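Local structure of unknown protein (Arabidopsis thaliana, 2GM3) at residues R29-T34 with E90-K95. The protein binds AMP in a nucleotide pocket and belongs to the universal stress protein A family, its wider cellular role not being settled. Sequence-based numbering, arbitrary orientation.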
loop_
_atom_site.group_PDB
_atom_site.type_symbol
_atom_site.label_atom_id
_atom_site.label_comp_id
_atom_site.label_asym_id
_atom_site.label_seq_id
_atom_site.Cartn_x
_atom_site.Cartn_y
_atom_site.Cartn_z
ATOM N N ARG A 29 12.985 5.477 0.809
ATOM C CA ARG A 29 11.911 6.187 1.452
ATOM C C ARG A 29 10.788 5.218 1.805
ATOM O O ARG A 29 10.278 5.222 2.935
ATOM C CB ARG A 29 11.394 7.328 0.559
ATOM C CG ARG A 29 10.131 7.960 1.093
ATOM C CD ARG A 29 10.393 8.554 2.496
ATOM N NE ARG A 29 11.624 9.319 2.481
ATOM C CZ ARG A 29 12.525 9.311 3.445
ATOM N NH1 ARG A 29 12.331 8.587 4.548
ATOM N NH2 ARG A 29 13.625 10.030 3.298
ATOM N N ALA A 30 10.445 4.365 0.838
ATOM C CA ALA A 30 9.408 3.364 1.033
ATOM C C ALA A 30 9.687 2.442 2.231
ATOM O O ALA A 30 8.805 2.188 3.046
ATOM C CB ALA A 30 9.261 2.551 -0.212
ATOM N N PHE A 31 10.915 1.939 2.298
ATOM C CA PHE A 31 11.346 1.076 3.390
ATOM C C PHE A 31 11.338 1.830 4.712
ATOM O O PHE A 31 10.754 1.371 5.671
ATOM C CB PHE A 31 12.759 0.595 3.123
ATOM C CG PHE A 31 13.344 -0.240 4.220
ATOM C CD1 PHE A 31 13.132 -1.627 4.241
ATOM C CD2 PHE A 31 14.203 0.338 5.169
ATOM C CE1 PHE A 31 13.702 -2.401 5.235
ATOM C CE2 PHE A 31 14.796 -0.444 6.152
ATOM C CZ PHE A 31 14.553 -1.816 6.180
ATOM N N GLU A 32 11.975 2.982 4.766
ATOM C CA GLU A 32 12.042 3.723 6.026
ATOM C C GLU A 32 10.668 4.151 6.543
ATOM O O GLU A 32 10.413 4.119 7.730
ATOM C CB GLU A 32 12.952 4.946 5.916
ATOM C CG GLU A 32 14.366 4.509 5.542
ATOM C CD GLU A 32 15.421 5.578 5.698
ATOM O OE1 GLU A 32 15.114 6.788 5.556
ATOM O OE2 GLU A 32 16.579 5.169 5.951
ATOM N N TRP A 33 9.794 4.546 5.636
ATOM C CA TRP A 33 8.470 4.939 5.989
ATOM C C TRP A 33 7.722 3.758 6.594
ATOM O O TRP A 33 7.045 3.924 7.614
ATOM C CB TRP A 33 7.735 5.428 4.751
ATOM C CG TRP A 33 6.402 5.993 5.022
ATOM C CD1 TRP A 33 6.104 7.310 5.248
ATOM C CD2 TRP A 33 5.168 5.286 5.088
ATOM N NE1 TRP A 33 4.778 7.458 5.443
ATOM C CE2 TRP A 33 4.165 6.236 5.351
ATOM C CE3 TRP A 33 4.809 3.938 4.963
ATOM C CZ2 TRP A 33 2.821 5.888 5.503
ATOM C CZ3 TRP A 33 3.467 3.592 5.101
ATOM C CH2 TRP A 33 2.491 4.573 5.355
ATOM N N THR A 34 7.825 2.594 5.953
ATOM C CA THR A 34 7.195 1.399 6.462
ATOM C C THR A 34 7.657 1.065 7.863
ATOM O O THR A 34 6.826 0.727 8.676
ATOM C CB THR A 34 7.392 0.171 5.529
ATOM O OG1 THR A 34 6.926 0.498 4.218
ATOM C CG2 THR A 34 6.586 -1.013 6.031
ATOM N N GLU A 90 22.171 -6.122 1.482
ATOM C CA GLU A 90 22.911 -5.953 2.706
ATOM C C GLU A 90 22.606 -4.617 3.409
ATOM O O GLU A 90 22.547 -4.560 4.650
ATOM C CB GLU A 90 24.407 -6.097 2.431
ATOM C CG GLU A 90 25.240 -6.119 3.676
ATOM C CD GLU A 90 26.713 -6.341 3.415
ATOM O OE1 GLU A 90 27.172 -6.274 2.254
ATOM O OE2 GLU A 90 27.436 -6.585 4.396
ATOM N N PHE A 91 22.416 -3.553 2.628
ATOM C CA PHE A 91 22.003 -2.272 3.206
ATOM C C PHE A 91 20.694 -2.393 3.991
ATOM O O PHE A 91 20.636 -1.964 5.126
ATOM C CB PHE A 91 21.930 -1.129 2.175
ATOM C CG PHE A 91 21.293 0.127 2.724
ATOM C CD1 PHE A 91 22.064 1.083 3.392
ATOM C CD2 PHE A 91 19.903 0.351 2.583
ATOM C CE1 PHE A 91 21.466 2.255 3.923
ATOM C CE2 PHE A 91 19.297 1.512 3.114
ATOM C CZ PHE A 91 20.079 2.462 3.772
ATOM N N PHE A 92 19.692 -3.045 3.417
ATOM C CA PHE A 92 18.385 -3.153 4.067
ATOM C C PHE A 92 18.336 -4.170 5.183
ATOM O O PHE A 92 17.612 -3.986 6.154
ATOM C CB PHE A 92 17.280 -3.431 3.041
ATOM C CG PHE A 92 17.015 -2.276 2.132
ATOM C CD1 PHE A 92 17.601 -2.221 0.870
ATOM C CD2 PHE A 92 16.181 -1.231 2.535
ATOM C CE1 PHE A 92 17.349 -1.147 0.009
ATOM C CE2 PHE A 92 15.922 -0.144 1.686
ATOM C CZ PHE A 92 16.510 -0.092 0.424
ATOM N N VAL A 93 19.131 -5.227 5.052
ATOM C CA VAL A 93 19.202 -6.261 6.057
ATOM C C VAL A 93 19.861 -5.671 7.316
ATOM O O VAL A 93 19.446 -5.952 8.442
ATOM C CB VAL A 93 19.876 -7.512 5.460
ATOM C CG1 VAL A 93 20.455 -8.495 6.556
ATOM C CG2 VAL A 93 18.883 -8.198 4.506
ATOM N N ASN A 94 20.840 -4.801 7.117
ATOM C CA ASN A 94 21.460 -4.117 8.241
ATOM C C ASN A 94 20.472 -3.208 8.940
ATOM O O ASN A 94 20.455 -3.149 10.167
ATOM C CB ASN A 94 22.700 -3.366 7.801
ATOM C CG ASN A 94 23.919 -4.259 7.749
ATOM O OD1 ASN A 94 24.330 -4.811 8.758
ATOM N ND2 ASN A 94 24.516 -4.390 6.581
ATOM N N LYS A 95 19.636 -2.536 8.135
ATOM C CA LYS A 95 18.615 -1.611 8.623
ATOM C C LYS A 95 17.594 -2.347 9.489
ATOM O O LYS A 95 17.213 -1.861 10.550
ATOM C CB LYS A 95 17.915 -0.919 7.451
ATOM C CG LYS A 95 18.729 0.145 6.679
ATOM C CD LYS A 95 19.257 1.268 7.570
ATOM C CE LYS A 95 20.766 1.195 7.710
ATOM N NZ LYS A 95 21.337 2.455 8.307
#
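F31 and F92 meet in a T-shaped (edge-to-face) stack that joins helix 25-39 to helix 81-99. The ring of F92 drives its CD2-CE2 edge at one face of F31, with CD2 above the ring centre and 3.4 Å from CG of F31. The ring centroids lie 4.8 Å apart and the planes stand at 72°, so the C-H edge of one ring meets the pi cloud of the other. F31 reaches across because its CG is anti to the backbone N (chi1 177°), which carries the ring out from its own helix toward F92; the CA of F31 and the CA of F92 are 8.2 Å apart. One turn further along helix 81-99, K95 lays its CB 3.4 Å from CE2 of F31, in an oblique approach; the aliphatic base of a lysine suits this place, since it can pack on the ring while its amine lies outside the core.

The two phenylalanines form the close-packed, buried part, backed by L50 of strand 46-54, which touches both side chains. F91 places CD2 over a face of F92, steadying the ring within its own helix. Were F31 replaced by an alanine, the edge of F92 would probably lose the aromatic face it packs on and a gap would open beside L50. Toward the partly exposed side the contact slackens: OE2 of E32 and NZ of K95 are 6.0 Å apart, too far for a salt bridge though the charges may attract, and E32 instead pairs with R29 of its own helix through OE1 and NH1 at 3.5 Å.

The side chain of F92 also packs against V12 and C27, two AMP-binding residues, and lies about 8 Å from the bound AMP. The aromatic pair thus joins neighbouring helices beside the nucleotide pocket of the parallel-stranded alpha/beta fold of universal stress proteins.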